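Local coordinates for dual function macrocyclase-peptidase POPB (Galerina marginata, PDB 5N4B), which trims a precursor peptide after prolyl residues and macrocyclises the released intermediate in the biosynthesis of the amanitin toxins, at residues A[90-95]-A[409-414]; A[144-149]-A[156-161]; A[151-156]-A[206-211]; A[172-177]-A[194-199]. The protein carries 1 engineered substitution. All coordinates share one frame; numbering follows the deposited sequence.

Overall arrangement
All four contacts lie in the seven-bladed beta-propeller, and contacts 2 to 4 each use a segment of its second blade, the antiparallel sheet of strands 144-151, 157-164, 170-176 and 198-201. Along the chain, contact 2 pairs the first hairpin of this blade and contact 4 joins its third strand to its outer edge, with centres about 8 Å apart. Contact 3, about 13 Å from either, carries the hairpin loop 151-156 onto the next blade. Contact 1, its centre about 11 Å from that of contact 3, joins the adjoining first and last blades and, through Arg411 and Pro153, ties them to the second; the bound peptide packs against residues of contacts 1, 2 and 3.

Contact 1: residues A[90-95]-A[409-414]; sequences LLDDGH and ANRQKQ
A bend at chi3 (69°) in the otherwise extended side chain of Arg411 swings its guanidinium toward 90-95, while Lys413, with CG in the crowded position between backbone N and carbonyl carbon (chi1 73°), runs out straight to its ammonium. Gln414 is extended beyond CG, and the three long side chains converge on Leu90 O and on the Asp92 carboxylate. Asp92 CG lies anti to its own carbonyl carbon. Leu90 O is gripped twice: Arg411 NH1 sits in the carbonyl plane on a lone pair at 3.0 Å, and Gln414 NE2 comes from above that plane at 2.9 Å. Asp92 is the centre of a salt-bridge network. Arg411 NH1 comes to Asp92 OD1 from above the carboxylate plane, 2.8 Å away, with weak bonds from Arg411 NH2 and Lys413 NZ besides. Lys413 NZ arrives tip to tip on the syn lone pair of Asp92 OD2 at 2.7 Å. Two basic groups on one carboxylate should favour its ionised form. The two segments are the loops after the first strands of the first and last blades of the seven-bladed propeller, each folded as a type I turn (Leu91 to Gly94, Arg411 to Gln414); these blades adjoin here, joined by side-chain bonds and not by a shared strand. Arg411 NH2 also reaches Pro153 O of the second blade, and Leu91 and Arg411 pack against the bound peptide. Water 1 bridges Leu90 N and Gln414 OE1, and water 2 links Gln414 NE2 to Asp92 OD1, at 2.9 Å from NE2 and 3.1 Å from OD1.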
loop_
_atom_site.group_PDB
_atom_site.type_symbol
_atom_site.label_atom_id
_atom_site.label_comp_id
_atom_site.label_asym_id
_atom_site.label_seq_id
_atom_site.Cartn_x
_atom_site.Cartn_y
_atom_site.Cartn_z
ATOM N N LEU A 90 -0.257 23.683 7.115
ATOM C CA LEU A 90 -0.727 24.960 7.652
ATOM C C LEU A 90 -2.229 25.033 7.426
ATOM O O LEU A 90 -2.688 24.973 6.279
ATOM C CB LEU A 90 -0.045 26.112 6.890
ATOM C CG LEU A 90 -0.580 27.511 7.218
ATOM C CD1 LEU A 90 -0.435 27.870 8.664
ATOM C CD2 LEU A 90 0.121 28.564 6.310
ATOM N N LEU A 91 -2.988 25.074 8.524
ATOM C CA LEU A 91 -4.434 25.236 8.458
ATOM C C LEU A 91 -4.785 26.715 8.413
ATOM O O LEU A 91 -3.978 27.590 8.776
ATOM C CB LEU A 91 -5.129 24.523 9.628
ATOM C CG LEU A 91 -4.818 23.038 9.727
ATOM C CD1 LEU A 91 -5.750 22.418 10.809
ATOM C CD2 LEU A 91 -5.005 22.337 8.398
ATOM N N ASP A 92 -6.056 26.973 8.112
ATOM C CA ASP A 92 -6.566 28.342 8.052
ATOM C C ASP A 92 -6.667 29.006 9.405
ATOM O O ASP A 92 -6.980 30.205 9.443
ATOM C CB ASP A 92 -7.895 28.380 7.300
ATOM C CG ASP A 92 -7.743 28.243 5.812
ATOM O OD1 ASP A 92 -6.714 27.749 5.275
ATOM O OD2 ASP A 92 -8.695 28.715 5.135
ATOM N N ASP A 93 -6.448 28.302 10.521
ATOM C CA ASP A 93 -6.274 28.959 11.814
ATOM C C ASP A 93 -4.904 29.588 12.034
ATOM O O ASP A 93 -4.691 30.185 13.097
ATOM C CB ASP A 93 -6.634 28.003 12.967
ATOM C CG ASP A 93 -5.718 26.755 13.050
ATOM O OD1 ASP A 93 -4.758 26.636 12.251
ATOM O OD2 ASP A 93 -5.989 25.955 13.953
ATOM N N GLY A 94 -3.984 29.458 11.075
ATOM C CA GLY A 94 -2.648 29.972 11.165
ATOM C C GLY A 94 -1.672 29.030 11.813
ATOM O O GLY A 94 -0.482 29.370 11.893
ATOM N N HIS A 95 -2.128 27.873 12.302
ATOM C CA HIS A 95 -1.229 26.957 12.987
ATOM C C HIS A 95 -0.879 25.783 12.082
ATOM O O HIS A 95 -1.577 25.473 11.128
ATOM C CB HIS A 95 -1.888 26.484 14.295
ATOM C CG HIS A 95 -1.944 27.558 15.342
ATOM N ND1 HIS A 95 -1.108 27.579 16.430
ATOM C CD2 HIS A 95 -2.662 28.711 15.392
ATOM C CE1 HIS A 95 -1.363 28.662 17.158
ATOM N NE2 HIS A 95 -2.283 29.374 16.540
ATOM N N ALA A 409 3.353 17.575 -0.917
ATOM C CA ALA A 409 2.313 17.939 0.051
ATOM C C ALA A 409 2.125 19.452 0.018
ATOM O O ALA A 409 3.083 20.214 0.220
ATOM C CB ALA A 409 2.728 17.525 1.458
ATOM N N ASN A 410 0.895 19.884 -0.192
ATOM C CA ASN A 410 0.630 21.306 -0.257
ATOM C C ASN A 410 -0.873 21.575 -0.253
ATOM O O ASN A 410 -1.711 20.677 -0.394
ATOM C CB ASN A 410 1.280 21.962 -1.471
ATOM C CG ASN A 410 0.525 21.751 -2.738
ATOM O OD1 ASN A 410 0.145 20.644 -3.083
ATOM N ND2 ASN A 410 0.270 22.828 -3.435
ATOM N N ARG A 411 -1.171 22.869 -0.162
ATOM C CA ARG A 411 -2.500 23.426 -0.379
ATOM C C ARG A 411 -2.333 24.495 -1.443
ATOM O O ARG A 411 -1.546 25.428 -1.274
ATOM C CB ARG A 411 -3.086 23.991 0.927
ATOM C CG ARG A 411 -3.193 22.928 2.023
ATOM C CD ARG A 411 -3.800 23.523 3.312
ATOM N NE ARG A 411 -5.197 23.849 3.099
ATOM C CZ ARG A 411 -5.869 24.729 3.813
ATOM N NH1 ARG A 411 -5.306 25.367 4.815
ATOM N NH2 ARG A 411 -7.126 24.993 3.491
ATOM N N GLN A 412 -3.118 24.364 -2.506
ATOM C CA GLN A 412 -2.986 25.213 -3.697
ATOM C C GLN A 412 -2.927 26.705 -3.396
ATOM O O GLN A 412 -2.163 27.447 -4.018
ATOM C CB GLN A 412 -4.142 24.932 -4.660
ATOM C CG GLN A 412 -4.132 25.855 -5.863
ATOM C CD GLN A 412 -5.313 25.567 -6.746
ATOM O OE1 GLN A 412 -5.544 24.416 -7.133
ATOM N NE2 GLN A 412 -6.064 26.613 -7.091
ATOM N N LYS A 413 -3.757 27.194 -2.483
ATOM C CA LYS A 413 -3.818 28.626 -2.260
ATOM C C LYS A 413 -2.593 29.201 -1.544
ATOM O O LYS A 413 -2.431 30.428 -1.513
ATOM C CB LYS A 413 -5.099 28.995 -1.513
ATOM C CG LYS A 413 -5.107 28.599 -0.038
ATOM C CD LYS A 413 -6.471 28.848 0.571
ATOM C CE LYS A 413 -6.534 28.380 2.011
ATOM N NZ LYS A 413 -7.938 28.629 2.519
ATOM N N GLN A 414 -1.759 28.365 -0.953
ATOM C CA GLN A 414 -0.666 28.813 -0.131
ATOM C C GLN A 414 0.584 29.079 -0.946
ATOM O O GLN A 414 0.720 28.617 -2.088
ATOM C CB GLN A 414 -0.402 27.777 0.984
ATOM C CG GLN A 414 -1.565 27.662 1.913
ATOM C CD GLN A 414 -1.404 26.612 2.991
ATOM O OE1 GLN A 414 -0.656 25.674 2.887
ATOM N NE2 GLN A 414 -2.201 26.766 4.042
HETATM O O HOH W 1 0.521 23.565 4.308
HETATM O O HOH W 2 -3.943 29.059 4.639
#

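Contact 2: residues A[144-149]-A[156-161]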
loop_
_atom_site.group_PDB
_atom_site.type_symbol
_atom_site.label_atom_id
_atom_site.label_comp_id
_atom_site.label_asym_id
_atom_site.label_seq_id
_atom_site.Cartn_x
_atom_site.Cartn_y
_atom_site.Cartn_z
ATOM N N ALA A 144 -8.532 0.257 19.092
ATOM C CA ALA A 144 -9.061 1.203 18.091
ATOM C C ALA A 144 -7.923 1.950 17.440
ATOM O O ALA A 144 -6.985 2.392 18.114
ATOM C CB ALA A 144 -9.935 2.255 18.711
ATOM N N GLY A 145 -7.997 2.094 16.140
ATOM C CA GLY A 145 -6.982 2.815 15.401
ATOM C C GLY A 145 -7.611 3.835 14.493
ATOM O O GLY A 145 -8.706 3.632 13.961
ATOM N N MET A 146 -6.900 4.929 14.289
ATOM C CA MET A 146 -7.296 5.936 13.329
ATOM C C MET A 146 -6.685 5.546 12.000
ATOM O O MET A 146 -5.466 5.409 11.888
ATOM C CB MET A 146 -6.825 7.317 13.749
ATOM C CG MET A 146 -7.300 8.394 12.772
ATOM S SD MET A 146 -6.566 9.983 13.043
ATOM C CE MET A 146 -4.939 9.703 12.363
ATOM N N VAL A 147 -7.527 5.372 11.014
ATOM C CA VAL A 147 -7.079 4.869 9.732
ATOM C C VAL A 147 -7.043 5.924 8.637
ATOM O O VAL A 147 -6.409 5.698 7.597
ATOM C CB VAL A 147 -7.890 3.647 9.278
ATOM C CG1 VAL A 147 -7.743 2.535 10.267
ATOM C CG2 VAL A 147 -9.349 3.982 9.111
ATOM N N LEU A 148 -7.666 7.068 8.826
ATOM C CA LEU A 148 -7.655 8.157 7.863
ATOM C C LEU A 148 -8.145 9.409 8.588
ATOM O O LEU A 148 -8.968 9.309 9.491
ATOM C CB LEU A 148 -8.629 7.848 6.687
ATOM C CG LEU A 148 -8.522 8.695 5.468
ATOM C CD1 LEU A 148 -7.188 8.414 4.823
ATOM C CD2 LEU A 148 -9.641 8.318 4.494
ATOM N N CYS A 149 -7.693 10.582 8.152
ATOM C CA CYS A 149 -8.194 11.828 8.700
ATOM C C CYS A 149 -8.100 12.959 7.699
ATOM O O CYS A 149 -7.335 12.911 6.717
ATOM C CB CYS A 149 -7.529 12.183 10.030
ATOM S SG CYS A 149 -5.791 12.608 9.888
ATOM N N LYS A 156 -11.531 24.558 11.009
ATOM C CA LYS A 156 -12.342 24.502 12.222
ATOM C C LYS A 156 -12.646 23.102 12.689
ATOM O O LYS A 156 -12.910 22.920 13.878
ATOM C CB LYS A 156 -13.660 25.270 12.016
ATOM C CG LYS A 156 -13.383 26.769 11.803
ATOM C CD LYS A 156 -14.665 27.629 11.605
ATOM C CE LYS A 156 -15.469 27.790 12.906
ATOM N NZ LYS A 156 -16.661 28.714 12.737
ATOM N N PHE A 157 -12.620 22.095 11.798
ATOM C CA PHE A 157 -13.050 20.763 12.139
ATOM C C PHE A 157 -12.041 19.746 11.649
ATOM O O PHE A 157 -11.291 19.986 10.701
ATOM C CB PHE A 157 -14.449 20.421 11.593
ATOM C CG PHE A 157 -15.532 21.200 12.257
ATOM C CD1 PHE A 157 -15.878 20.922 13.544
ATOM C CD2 PHE A 157 -16.112 22.267 11.628
ATOM C CE1 PHE A 157 -16.871 21.651 14.189
ATOM C CE2 PHE A 157 -17.103 22.990 12.276
ATOM C CZ PHE A 157 -17.454 22.688 13.528
ATOM N N PHE A 158 -12.035 18.610 12.333
ATOM C CA PHE A 158 -11.156 17.491 12.044
ATOM C C PHE A 158 -12.015 16.249 11.962
ATOM O O PHE A 158 -12.630 15.854 12.954
ATOM C CB PHE A 158 -10.125 17.367 13.162
ATOM C CG PHE A 158 -9.166 16.187 13.048
ATOM C CD1 PHE A 158 -8.183 16.165 12.060
ATOM C CD2 PHE A 158 -9.207 15.132 13.941
ATOM C CE1 PHE A 158 -7.266 15.153 12.016
ATOM C CE2 PHE A 158 -8.287 14.114 13.873
ATOM C CZ PHE A 158 -7.358 14.095 12.915
ATOM N N ALA A 159 -12.072 15.639 10.799
ATOM C CA ALA A 159 -12.807 14.393 10.594
ATOM C C ALA A 159 -11.825 13.233 10.655
ATOM O O ALA A 159 -10.719 13.337 10.125
ATOM C CB ALA A 159 -13.518 14.406 9.253
ATOM N N TYR A 160 -12.195 12.154 11.330
ATOM C CA TYR A 160 -11.268 11.060 11.527
ATOM C C TYR A 160 -11.992 9.734 11.516
ATOM O O TYR A 160 -13.036 9.591 12.161
ATOM C CB TYR A 160 -10.450 11.207 12.802
ATOM C CG TYR A 160 -11.227 11.419 14.069
ATOM C CD1 TYR A 160 -11.735 12.676 14.378
ATOM C CD2 TYR A 160 -11.352 10.429 15.045
ATOM C CE1 TYR A 160 -12.403 12.925 15.571
ATOM C CE2 TYR A 160 -12.014 10.689 16.266
ATOM C CZ TYR A 160 -12.508 11.965 16.503
ATOM O OH TYR A 160 -13.138 12.261 17.716
ATOM N N ALA A 161 -11.453 8.788 10.781
ATOM C CA ALA A 161 -12.019 7.462 10.603
ATOM C C ALA A 161 -11.371 6.493 11.571
ATOM O O ALA A 161 -10.130 6.417 11.644
ATOM C CB ALA A 161 -11.798 6.977 9.164
#
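Leu148 O has two grips: the backbone N of Ala161, 2.8 Å away along an almost straight bond (177°), and the weaker CA-H of Tyr160. Here the first two strands of the second propeller blade, 144-151 and 157-164, pair as a beta hairpin. Ala161 answers with its own carbonyl, its O accepting from Val147 N at 2.9 Å, so Val147 and Leu148 together face Ala161, a classic beta bulge, with Val147 (psi -15°) in its first position. Ala161 CB packs against Val147 CG2 at 3.9 Å and also meets Leu148 CB. On the sheet face carrying Cys149 and Tyr160, sulfur gathers round Phe158. Met146, CG anti to its backbone N, reaches the ring tip to tip, its SD 4.2 Å from Phe158 CZ, a Met-aromatic contact that is oblique to the ring; its SD also touches Tyr160 CB, the two side chains crossing at about a right angle. The rings of Phe132 (edge-to-face), Phe133 and Phe151 meet that of Phe158, while Cys149 also packs on the bound peptide. The side chain of Val147 lies about 6 Å from that of the catalytic His699. Cys149 SG, in the crowded position between backbone N and carbonyl carbon, lies 3.6 Å from Phe158 CE1.

Contact 3: residues A[151-156]-A[206-211]; sequences FSPDGK and IIWTKD
The indole of Trp208 lies flat against the 151-152 backbone, with Ser152 CB standing over the centre of its six-membered ring, 3.5 Å from the centroid and only 5° off the normal. This CH-pi contact joins two neighbouring blades of the beta-propeller: 151-156 is the hairpin loop between the first two strands of the second blade, and Trp208 belongs to the innermost strand of the third. Trp208 CG is anti to its carbonyl carbon (chi1 -73°), a torsion that lays the ring along the loop. The face that takes Ser152 CB also has Ser152 N above it, 3.5 Å from Trp208 NE1. Pro153 crosses the tryptophan obliquely nearer the backbone, its CD 3.4 Å from Trp208 CB, while its CG touches Thr209 O. The indole N-H is spoken for by Lys150 O. What presents Ser152 and Pro153 is a type I turn from Ser152 to Gly155, whose Asp154 OD1 accepts both Ser152 OG, at 2.8 Å, and Lys156 N, the latter closing an Asx turn. Ser152 OG in turn takes up Phe157 N, so the serine is fixed on two sides. Gly155, at positive phi, ends the turn. The third blade repeats the serine-aspartate pattern with a threonine: Thr209 OG1 donates to the syn lone pair of Asp211 OD1 at 2.6 Å.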
loop_
_atom_site.group_PDB
_atom_site.type_symbol
_atom_site.label_atom_id
_atom_site.label_comp_id
_atom_site.label_asym_id
_atom_site.label_seq_id
_atom_site.Cartn_x
_atom_site.Cartn_y
_atom_site.Cartn_z
ATOM N N PHE A 151 -8.716 17.442 7.861
ATOM C CA PHE A 151 -9.194 18.722 8.373
ATOM C C PHE A 151 -10.067 19.407 7.330
ATOM O O PHE A 151 -9.827 19.330 6.122
ATOM C CB PHE A 151 -8.021 19.642 8.665
ATOM C CG PHE A 151 -7.250 19.303 9.910
ATOM C CD1 PHE A 151 -7.692 19.642 11.173
ATOM C CD2 PHE A 151 -6.033 18.669 9.781
ATOM C CE1 PHE A 151 -6.935 19.362 12.302
ATOM C CE2 PHE A 151 -5.270 18.422 10.944
ATOM C CZ PHE A 151 -5.756 18.760 12.182
ATOM N N SER A 152 -11.040 20.171 7.820
ATOM C CA SER A 152 -11.845 20.998 6.944
ATOM C C SER A 152 -11.006 22.140 6.364
ATOM O O SER A 152 -10.009 22.571 6.960
ATOM C CB SER A 152 -13.054 21.558 7.669
ATOM O OG SER A 152 -12.678 22.337 8.786
ATOM N N PRO A 153 -11.413 22.648 5.196
ATOM C CA PRO A 153 -10.658 23.717 4.552
ATOM C C PRO A 153 -10.523 24.946 5.416
ATOM O O PRO A 153 -9.500 25.622 5.386
ATOM C CB PRO A 153 -11.473 23.975 3.273
ATOM C CG PRO A 153 -12.205 22.780 3.018
ATOM C CD PRO A 153 -12.450 22.089 4.316
ATOM N N ASP A 154 -11.532 25.262 6.239
ATOM C CA ASP A 154 -11.476 26.431 7.113
ATOM C C ASP A 154 -10.704 26.183 8.391
ATOM O O ASP A 154 -10.576 27.119 9.195
ATOM C CB ASP A 154 -12.881 26.967 7.375
ATOM C CG ASP A 154 -13.760 26.080 8.218
ATOM O OD1 ASP A 154 -13.290 25.050 8.687
ATOM O OD2 ASP A 154 -14.952 26.472 8.455
ATOM N N GLY A 155 -10.223 24.969 8.613
ATOM C CA GLY A 155 -9.423 24.684 9.774
ATOM C C GLY A 155 -10.198 24.535 11.051
ATOM O O GLY A 155 -9.560 24.442 12.110
ATOM N N LYS A 156 -11.531 24.558 11.009
ATOM C CA LYS A 156 -12.342 24.502 12.222
ATOM C C LYS A 156 -12.646 23.102 12.689
ATOM O O LYS A 156 -12.910 22.920 13.878
ATOM C CB LYS A 156 -13.660 25.270 12.016
ATOM C CG LYS A 156 -13.383 26.769 11.803
ATOM C CD LYS A 156 -14.665 27.629 11.605
ATOM C CE LYS A 156 -15.469 27.790 12.906
ATOM N NZ LYS A 156 -16.661 28.714 12.737
ATOM N N ILE A 206 -11.876 11.001 2.473
ATOM C CA ILE A 206 -12.815 11.971 3.031
ATOM C C ILE A 206 -12.574 13.283 2.306
ATOM O O ILE A 206 -11.457 13.824 2.363
ATOM C CB ILE A 206 -12.591 12.143 4.538
ATOM C CG1 ILE A 206 -12.878 10.842 5.294
ATOM C CG2 ILE A 206 -13.387 13.297 5.094
ATOM C CD1 ILE A 206 -12.468 10.826 6.688
ATOM N N ILE A 207 -13.632 13.833 1.669
ATOM C CA ILE A 207 -13.508 15.011 0.802
ATOM C C ILE A 207 -14.441 16.109 1.298
ATOM O O ILE A 207 -15.648 16.060 1.086
ATOM C CB ILE A 207 -13.797 14.648 -0.652
ATOM C CG1 ILE A 207 -12.790 13.614 -1.148
ATOM C CG2 ILE A 207 -13.765 15.881 -1.541
ATOM C CD1 ILE A 207 -11.385 14.106 -1.293
ATOM N N TRP A 208 -13.891 17.126 1.943
ATOM C CA TRP A 208 -14.696 18.249 2.374
ATOM C C TRP A 208 -15.127 19.105 1.202
ATOM O O TRP A 208 -14.381 19.309 0.241
ATOM C CB TRP A 208 -13.892 19.144 3.306
ATOM C CG TRP A 208 -13.663 18.570 4.714
ATOM C CD1 TRP A 208 -12.625 17.759 5.121
ATOM C CD2 TRP A 208 -14.480 18.786 5.872
ATOM N NE1 TRP A 208 -12.765 17.441 6.450
ATOM C CE2 TRP A 208 -13.888 18.053 6.936
ATOM C CE3 TRP A 208 -15.653 19.506 6.129
ATOM C CZ2 TRP A 208 -14.404 18.048 8.211
ATOM C CZ3 TRP A 208 -16.183 19.479 7.415
ATOM C CH2 TRP A 208 -15.570 18.766 8.434
ATOM N N THR A 209 -16.334 19.657 1.315
ATOM C CA THR A 209 -16.693 20.766 0.468
ATOM C C THR A 209 -15.951 22.021 0.933
ATOM O O THR A 209 -15.566 22.157 2.110
ATOM C CB THR A 209 -18.205 20.957 0.431
ATOM O OG1 THR A 209 -18.733 21.002 1.762
ATOM C CG2 THR A 209 -18.877 19.829 -0.355
ATOM N N LYS A 210 -15.700 22.924 -0.018
ATOM C CA LYS A 210 -14.849 24.070 0.241
ATOM C C LYS A 210 -15.514 25.126 1.112
ATOM O O LYS A 210 -14.826 26.036 1.600
ATOM C CB LYS A 210 -14.304 24.653 -1.059
ATOM C CG LYS A 210 -12.979 24.120 -1.528
ATOM C CD LYS A 210 -12.823 22.636 -1.400
ATOM C CE LYS A 210 -11.441 22.217 -1.980
ATOM N NZ LYS A 210 -11.154 20.744 -1.898
ATOM N N ASP A 211 -16.815 24.993 1.352
ATOM C CA ASP A 211 -17.525 25.781 2.340
ATOM C C ASP A 211 -17.397 25.238 3.766
ATOM O O ASP A 211 -17.963 25.822 4.694
ATOM C CB ASP A 211 -18.997 25.899 1.914
ATOM C CG ASP A 211 -19.687 24.525 1.783
ATOM O OD1 ASP A 211 -19.142 23.537 2.317
ATOM O OD2 ASP A 211 -20.740 24.419 1.075
#

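Contact 4: residues A[172-177]-A[194-199]; sequences IYVRST and LSDEVK
Glu197 lies fully extended alongside Tyr173, its CG anti to the backbone N (chi1 -179°), and from CB to OE2 it runs beside the tyrosine. Glu197 CB comes within 4.2 Å of Tyr173 CE1, its CG closes to 3.8 Å of the same carbon, and its CD faces Tyr173 OH. At the end, Tyr173 OH donates to Glu197 OE2 at 2.7 Å, on the anti lone pair, and the oxygen lies at the edge of the phenol ring with the carboxylate plane turned 59° from the ring. The pair rides on the outer edge of the second propeller blade, where strand 170-176 meets the short outermost strand 198-201 in antiparallel order. One hydrogen-bonded pair sets this register: Ile172 N reaches Val198 O at 2.8 Å, and Val198 N returns to Ile172 O. Their CB atoms sit 3.9 Å apart on the face that Phe215 and Tyr217 of the third blade cover. Toward Leu194 the backbones part, and a water takes the place of direct pairing: it accepts from Val174 N, lies close to Leu194 O and Asp196 O, and sits in plane at the edge of the Tyr173 ring. Asp196 OD2 accepts from His240 NE2 and Gly243 N of the third blade. Arg175 points away from 194-199 and makes a salt bridge with Asp191. Direct bonding resumes at Leu194 N, which meets Val174 O at 3.0 Å nearly along the C=O axis, while Leu194 CD1 rests 4.1 Å from Val174 CG1.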
loop_
_atom_site.group_PDB
_atom_site.type_symbol
_atom_site.label_atom_id
_atom_site.label_comp_id
_atom_site.label_asym_id
_atom_site.label_seq_id
_atom_site.Cartn_x
_atom_site.Cartn_y
_atom_site.Cartn_z
ATOM N N ILE A 172 -16.579 7.427 10.916
ATOM C CA ILE A 172 -16.009 8.771 10.871
ATOM C C ILE A 172 -16.653 9.584 11.969
ATOM O O ILE A 172 -17.892 9.639 12.097
ATOM C CB ILE A 172 -16.207 9.450 9.513
ATOM C CG1 ILE A 172 -15.612 8.603 8.385
ATOM C CG2 ILE A 172 -15.548 10.820 9.564
ATOM C CD1 ILE A 172 -16.020 9.141 6.992
ATOM N N TYR A 173 -15.802 10.229 12.759
ATOM C CA TYR A 173 -16.154 11.169 13.806
ATOM C C TYR A 173 -15.623 12.545 13.429
ATOM O O TYR A 173 -14.776 12.682 12.535
ATOM C CB TYR A 173 -15.583 10.733 15.187
ATOM C CG TYR A 173 -16.119 9.404 15.619
ATOM C CD1 TYR A 173 -17.352 9.313 16.234
ATOM C CD2 TYR A 173 -15.427 8.241 15.364
ATOM C CE1 TYR A 173 -17.838 8.100 16.611
ATOM C CE2 TYR A 173 -15.926 7.008 15.736
ATOM C CZ TYR A 173 -17.142 6.957 16.370
ATOM O OH TYR A 173 -17.666 5.713 16.714
ATOM N N VAL A 174 -16.168 13.579 14.083
ATOM C CA VAL A 174 -15.792 14.950 13.818
ATOM C C VAL A 174 -15.601 15.665 15.143
ATOM O O VAL A 174 -16.442 15.563 16.056
ATOM C CB VAL A 174 -16.839 15.699 12.980
ATOM C CG1 VAL A 174 -16.366 17.145 12.631
ATOM C CG2 VAL A 174 -17.214 14.904 11.735
ATOM N N ARG A 175 -14.530 16.426 15.220
ATOM C CA ARG A 175 -14.283 17.257 16.392
ATOM C C ARG A 175 -13.739 18.617 15.994
ATOM O O ARG A 175 -13.113 18.794 14.955
ATOM C CB ARG A 175 -13.325 16.609 17.424
ATOM C CG ARG A 175 -11.891 16.515 16.902
ATOM C CD ARG A 175 -11.020 15.572 17.708
ATOM N NE ARG A 175 -11.025 15.899 19.115
ATOM C CZ ARG A 175 -11.644 15.200 20.063
ATOM N NH1 ARG A 175 -12.294 14.076 19.835
ATOM N NH2 ARG A 175 -11.616 15.665 21.294
ATOM N N SER A 176 -14.009 19.612 16.842
ATOM C CA SER A 176 -13.427 20.924 16.664
ATOM C C SER A 176 -11.912 20.853 16.772
ATOM O O SER A 176 -11.366 20.136 17.620
ATOM C CB SER A 176 -13.941 21.850 17.777
ATOM O OG SER A 176 -13.215 23.079 17.709
ATOM N N THR A 177 -11.215 21.629 15.943
ATOM C CA THR A 177 -9.775 21.732 16.042
ATOM C C THR A 177 -9.298 22.374 17.338
ATOM O O THR A 177 -8.097 22.323 17.634
ATOM C CB THR A 177 -9.185 22.440 14.812
ATOM O OG1 THR A 177 -9.718 23.775 14.632
ATOM C CG2 THR A 177 -9.504 21.614 13.601
ATOM N N LEU A 194 -18.085 16.057 18.456
ATOM C CA LEU A 194 -19.511 16.177 18.170
ATOM C C LEU A 194 -20.199 14.819 18.202
ATOM O O LEU A 194 -19.558 13.783 18.160
ATOM C CB LEU A 194 -19.662 16.747 16.761
ATOM C CG LEU A 194 -19.025 18.072 16.459
ATOM C CD1 LEU A 194 -19.391 18.495 15.030
ATOM C CD2 LEU A 194 -19.485 19.125 17.427
ATOM N N SER A 195 -21.554 14.809 18.290
ATOM C CA SER A 195 -22.242 13.525 18.339
ATOM C C SER A 195 -22.290 12.830 16.984
ATOM O O SER A 195 -22.705 11.662 16.922
ATOM C CB SER A 195 -23.666 13.688 18.870
ATOM O OG SER A 195 -24.336 14.549 17.992
ATOM N N ASP A 196 -21.848 13.508 15.913
ATOM C CA ASP A 196 -21.834 12.918 14.575
ATOM C C ASP A 196 -21.149 11.559 14.605
ATOM O O ASP A 196 -20.051 11.435 15.131
ATOM C CB ASP A 196 -21.026 13.801 13.634
ATOM C CG ASP A 196 -21.585 15.217 13.480
ATOM O OD1 ASP A 196 -22.062 15.798 14.476
ATOM O OD2 ASP A 196 -21.490 15.773 12.353
ATOM N N GLU A 197 -21.761 10.553 13.991
ATOM C CA GLU A 197 -21.164 9.231 13.885
ATOM C C GLU A 197 -21.510 8.668 12.514
ATOM O O GLU A 197 -22.649 8.278 12.257
ATOM C CB GLU A 197 -21.661 8.324 15.008
ATOM C CG GLU A 197 -21.049 6.944 14.948
ATOM C CD GLU A 197 -21.340 6.116 16.190
ATOM O OE1 GLU A 197 -22.542 5.883 16.456
ATOM O OE2 GLU A 197 -20.379 5.773 16.927
ATOM N N VAL A 198 -20.543 8.647 11.623
ATOM C CA VAL A 198 -20.771 8.305 10.231
ATOM C C VAL A 198 -20.247 6.882 9.998
ATOM O O VAL A 198 -19.043 6.670 9.801
ATOM C CB VAL A 198 -20.114 9.348 9.323
ATOM C CG1 VAL A 198 -20.281 8.995 7.882
ATOM C CG2 VAL A 198 -20.694 10.721 9.605
ATOM N N LYS A 199 -21.125 5.900 10.055
ATOM C CA LYS A 199 -20.774 4.489 10.012
ATOM C C LYS A 199 -20.699 3.981 8.576
ATOM O O LYS A 199 -21.164 4.613 7.606
ATOM C CB LYS A 199 -21.819 3.680 10.784
ATOM C CG LYS A 199 -21.747 3.977 12.298
ATOM C CD LYS A 199 -22.789 3.188 13.090
ATOM C CE LYS A 199 -22.555 1.674 13.008
ATOM N NZ LYS A 199 -21.328 1.150 13.670
HETATM O O HOH W 3 -18.132 12.867 16.021
#